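Local coordinates for aspartate-semialdehyde dehydrogenase (PDB 2YV3) that acts as an aspartate-semialdehyde dehydrogenase, probably using NADPH to turn L-aspartyl-4-phosphate into L-aspartate semialdehyde with release of phosphate, at the interface of chains A and B. Coordinates in Å, arbitrary orientation; residue numbers count along the deposited sequence, not the author numbering. Chains: chain A/B, Aspartate-semialdehyde dehydrogenase.

Contact 1: the interface of chains A and B. Residues chain A 297-300; chain B 145, 224.
The loop A:Leu297 to A:Glu300, between strands 288-295 and 302-310 of chain A, meets two arginines of chain B: B:Arg145, in a one-residue piece of strand, and B:Arg224, in a loop. This is a corner of the homodimer interface made by the dimerisation domain of the aspartate-semialdehyde dehydrogenase family. The rim of the A:Phe299 ring meets the B:Arg145 guanidinium edge to edge, with the two planes turned 86° apart. CD2 of the phenyl ring lies 3.6 Å from CZ of B:Arg145, so the guanidinium, probably charged, sits beside the ring rather than over a face. CG of B:Arg145 is anti to its own carbonyl carbon (chi1 -70°), and bends at chi2 and chi3 carry the tip round past A:Ala298 to the phenyl. The A:Ala298 carbonyl O is 3.0 Å from NE of B:Arg145, but the N-H points away and no hydrogen bond forms. The same oxygen lies over the centre of the B:Arg224 guanidinium face. An alanine in place of B:Arg145 would probably leave the phenyl edge without its partner and open a gap beside the A:Ala298 carbonyl. B:Arg224 NH2 comes within 3.1 Å of A:Leu297 O, again with its N-H turned aside. On the A:Glu300 side, CB lies in plane at the edge of this guanidinium; the carboxylate is inclined to it at 51°, and OE2 stays 4.2 Å from NH1, where opposite charges may still attract weakly.

Contact 2: the interface of chains A and B. Residues chain A 149-151, 228, 230, 241; chain B 149, 151, 241, 306.
A:Tyr151 and B:Tyr151 stack ring on ring at the apolar heart of this patch, bringing strand 143-151 of chain A against strand 148-151 of chain B in the family's dimerisation domain. The ring centroids are 4.4 Å apart and the planes tilt by 21°. The overlap is shifted toward the rims: CE1 of A:Tyr151 lies 3.5 Å from CD1 of B:Tyr151, each ring offering one face to a rim carbon of the other. Beside the stack, the methyls of A:Ala149 and B:Ala149 face each other; their modelled separation is too short to be read literally. CB of B:Ala149 also packs 3.7 Å from the phenol oxygen OH of A:Tyr151.

Farther out, A:Val230 lies against the phenol end of B:Tyr151, its CB 3.8 Å from ring carbon CE1. With CG1 anti to the backbone N (chi1 -174°), CG2 is left pointing between that phenol and B:Phe306, whose CE1 it meets at 3.9 Å. In another direction, A:Thr228 turns its CB, OG1 and CG2 toward the B:Ala241 methyl, with OG1 of the threonine 3.9 Å from CB of the alanine.

The polar rim is reached at the tip of B:Tyr151. Its ring presents an edge to the A:Thr150 carbonyl oxygen, which lies in the plane of the ring, and the phenol hydroxyl OH donates a hydrogen bond of 3.2 Å to A:Thr150 O. The donor stands above the carbonyl plane rather than on a lone pair, with a C=O...OH angle of 133°.

Contact 1: the interface of chains A and B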
loop_
_atom_site.group_PDB
_atom_site.type_symbol
_atom_site.label_atom_id
_atom_site.label_comp_id
_atom_site.label_asym_id
_atom_site.label_seq_id
_atom_site.Cartn_x
_atom_site.Cartn_y
_atom_site.Cartn_z
ATOM N N LEU A 297 -5.436 -13.737 11.241
ATOM C CA LEU A 297 -6.053 -14.992 10.857
ATOM C C LEU A 297 -5.065 -15.848 10.057
ATOM O O LEU A 297 -5.170 -17.074 10.026
ATOM C CB LEU A 297 -7.339 -14.740 10.066
ATOM C CG LEU A 297 -8.554 -14.453 10.969
ATOM C CD1 LEU A 297 -8.862 -15.650 11.853
ATOM C CD2 LEU A 297 -8.269 -13.267 11.841
ATOM N N ALA A 298 -4.083 -15.197 9.440
ATOM C CA ALA A 298 -3.073 -15.900 8.649
ATOM C C ALA A 298 -2.295 -16.881 9.518
ATOM O O ALA A 298 -2.297 -18.079 9.268
ATOM C CB ALA A 298 -2.114 -14.899 8.003
ATOM N N PHE A 299 -1.637 -16.361 10.549
ATOM C CA PHE A 299 -0.849 -17.182 11.468
ATOM C C PHE A 299 -1.692 -17.748 12.611
ATOM O O PHE A 299 -2.745 -17.199 12.961
ATOM C CB PHE A 299 0.273 -16.341 12.042
ATOM C CG PHE A 299 1.136 -15.717 10.997
ATOM C CD1 PHE A 299 1.595 -14.405 11.142
ATOM C CD2 PHE A 299 1.506 -16.445 9.867
ATOM C CE1 PHE A 299 2.412 -13.826 10.178
ATOM C CE2 PHE A 299 2.315 -15.879 8.902
ATOM C CZ PHE A 299 2.772 -14.558 9.059
ATOM N N GLU A 300 -1.217 -18.844 13.194
ATOM C CA GLU A 300 -1.935 -19.476 14.296
ATOM C C GLU A 300 -1.711 -18.705 15.605
ATOM O O GLU A 300 -2.372 -18.952 16.599
ATOM C CB GLU A 300 -1.512 -20.939 14.432
ATOM C CG GLU A 300 -2.688 -21.911 14.543
ATOM C CD GLU A 300 -3.442 -21.766 15.858
ATOM O OE1 GLU A 300 -2.849 -21.204 16.806
ATOM O OE2 GLU A 300 -4.610 -22.223 15.953
ATOM N N ARG B 145 -1.712 -20.359 2.890
ATOM C CA ARG B 145 -1.650 -19.132 3.668
ATOM C C ARG B 145 -1.412 -17.963 2.752
ATOM O O ARG B 145 -0.359 -17.867 2.149
ATOM C CB ARG B 145 -0.506 -19.213 4.657
ATOM C CG ARG B 145 -0.757 -20.193 5.756
ATOM C CD ARG B 145 -1.116 -19.442 7.014
ATOM N NE ARG B 145 0.073 -18.845 7.584
ATOM C CZ ARG B 145 1.058 -19.555 8.107
ATOM N NH1 ARG B 145 0.963 -20.874 8.125
ATOM N NH2 ARG B 145 2.138 -18.948 8.590
ATOM N N ARG B 224 -5.874 -20.633 5.459
ATOM C CA ARG B 224 -5.617 -19.485 6.342
ATOM C C ARG B 224 -5.367 -18.193 5.566
ATOM O O ARG B 224 -4.227 -17.867 5.261
ATOM C CB ARG B 224 -4.406 -19.757 7.252
ATOM C CG ARG B 224 -4.178 -21.223 7.616
ATOM C CD ARG B 224 -4.995 -21.691 8.814
ATOM N NE ARG B 224 -4.321 -21.421 10.081
ATOM C CZ ARG B 224 -4.795 -20.611 11.021
ATOM N NH1 ARG B 224 -4.114 -20.426 12.146
ATOM N NH2 ARG B 224 -5.950 -19.985 10.840
#

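Contact 2: the interface of chains A and B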
loop_
_atom_site.group_PDB
_atom_site.type_symbol
_atom_site.label_atom_id
_atom_site.label_comp_id
_atom_site.label_asym_id
_atom_site.label_seq_id
_atom_site.Cartn_x
_atom_site.Cartn_y
_atom_site.Cartn_z
ATOM N N ALA A 149 4.180 -4.773 4.000
ATOM C CA ALA A 149 3.826 -4.176 2.719
ATOM C C ALA A 149 3.922 -2.692 3.029
ATOM O O ALA A 149 3.209 -2.151 3.876
ATOM C CB ALA A 149 2.421 -4.538 2.315
ATOM N N THR A 150 4.848 -2.061 2.330
ATOM C CA THR A 150 5.180 -0.661 2.477
ATOM C C THR A 150 4.372 0.235 1.562
ATOM O O THR A 150 4.066 -0.127 0.436
ATOM C CB THR A 150 6.703 -0.498 2.201
ATOM O OG1 THR A 150 7.409 -0.366 3.439
ATOM C CG2 THR A 150 6.976 0.663 1.299
ATOM N N TYR A 151 4.021 1.400 2.087
ATOM C CA TYR A 151 3.273 2.445 1.388
ATOM C C TYR A 151 4.216 3.648 1.550
ATOM O O TYR A 151 3.926 4.583 2.289
ATOM C CB TYR A 151 1.933 2.728 2.106
ATOM C CG TYR A 151 0.935 1.570 2.116
ATOM C CD1 TYR A 151 -0.178 1.573 1.279
ATOM C CD2 TYR A 151 1.144 0.457 2.911
ATOM C CE1 TYR A 151 -1.041 0.490 1.233
ATOM C CE2 TYR A 151 0.289 -0.626 2.875
ATOM C CZ TYR A 151 -0.795 -0.616 2.039
ATOM O OH TYR A 151 -1.629 -1.707 1.977
ATOM N N THR A 228 7.529 -5.932 0.898
ATOM C CA THR A 228 7.342 -5.397 -0.449
ATOM C C THR A 228 7.334 -3.887 -0.335
ATOM O O THR A 228 6.363 -3.321 0.149
ATOM C CB THR A 228 5.981 -5.789 -1.086
ATOM O OG1 THR A 228 5.846 -7.209 -1.127
ATOM C CG2 THR A 228 5.885 -5.222 -2.533
ATOM N N VAL A 230 6.677 -0.369 -1.556
ATOM C CA VAL A 230 5.928 0.271 -2.626
ATOM C C VAL A 230 5.876 1.771 -2.425
ATOM O O VAL A 230 5.655 2.248 -1.315
ATOM C CB VAL A 230 4.521 -0.297 -2.756
ATOM C CG1 VAL A 230 3.837 0.306 -3.999
ATOM C CG2 VAL A 230 4.596 -1.819 -2.855
ATOM N N ALA A 241 1.723 -1.868 6.290
ATOM C CA ALA A 241 0.850 -2.874 6.875
ATOM C C ALA A 241 1.740 -4.012 7.336
ATOM O O ALA A 241 2.375 -4.685 6.523
ATOM C CB ALA A 241 -0.157 -3.373 5.841
ATOM N N ALA B 149 -1.829 -7.130 1.286
ATOM C CA ALA B 149 -1.915 -5.728 1.701
ATOM C C ALA B 149 -2.355 -4.945 0.476
ATOM O O ALA B 149 -1.548 -4.568 -0.376
ATOM C CB ALA B 149 -0.579 -5.245 2.164
ATOM N N TYR B 151 -3.994 -2.009 -1.964
ATOM C CA TYR B 151 -3.743 -0.608 -2.311
ATOM C C TYR B 151 -4.933 -0.303 -3.238
ATOM O O TYR B 151 -4.753 -0.142 -4.448
ATOM C CB TYR B 151 -2.455 -0.427 -3.141
ATOM C CG TYR B 151 -1.184 -0.960 -2.530
ATOM C CD1 TYR B 151 -0.159 -0.102 -2.125
ATOM C CD2 TYR B 151 -1.022 -2.312 -2.305
ATOM C CE1 TYR B 151 1.000 -0.595 -1.493
ATOM C CE2 TYR B 151 0.124 -2.815 -1.681
ATOM C CZ TYR B 151 1.126 -1.962 -1.275
ATOM O OH TYR B 151 2.233 -2.493 -0.647
ATOM N N ALA B 241 -0.104 -6.550 -2.709
ATOM C CA ALA B 241 1.176 -7.235 -2.568
ATOM C C ALA B 241 0.772 -8.497 -1.862
ATOM O O ALA B 241 0.099 -8.434 -0.838
ATOM C CB ALA B 241 2.114 -6.439 -1.700
ATOM N N PHE B 306 3.227 -9.028 -7.125
ATOM C CA PHE B 306 2.454 -7.793 -7.144
ATOM C C PHE B 306 1.297 -8.022 -8.132
ATOM O O PHE B 306 1.458 -8.646 -9.170
ATOM C CB PHE B 306 3.335 -6.615 -7.583
ATOM C CG PHE B 306 2.873 -5.297 -7.054
ATOM C CD1 PHE B 306 2.806 -5.077 -5.680
ATOM C CD2 PHE B 306 2.413 -4.299 -7.913
ATOM C CE1 PHE B 306 2.276 -3.884 -5.176
ATOM C CE2 PHE B 306 1.885 -3.111 -7.411
ATOM C CZ PHE B 306 1.816 -2.907 -6.053
#

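Contact 1 and contact 2 lie about 18 Å apart, measured between the centres of their C-alpha atoms, in one two-fold interface, so each recurs with the chains exchanged. In chain B, B:Arg145 serves contact 1 and strand 148-151 contact 2; in chain A this stretch is one strand, 143-151. Opposite chains supply B:Arg224 to contact 1 and A:Thr228 to contact 2, and likewise the A:Leu297 to A:Glu300 loop and B:Phe306 of strand 302-310. Contact 2 is nearer the catalytic residues, its centre about 14 Å from A:Cys125 and 11 Å from A:His238, against 26 and 24 Å for contact 1, so dimer packing there may help steady the active-site surroundings.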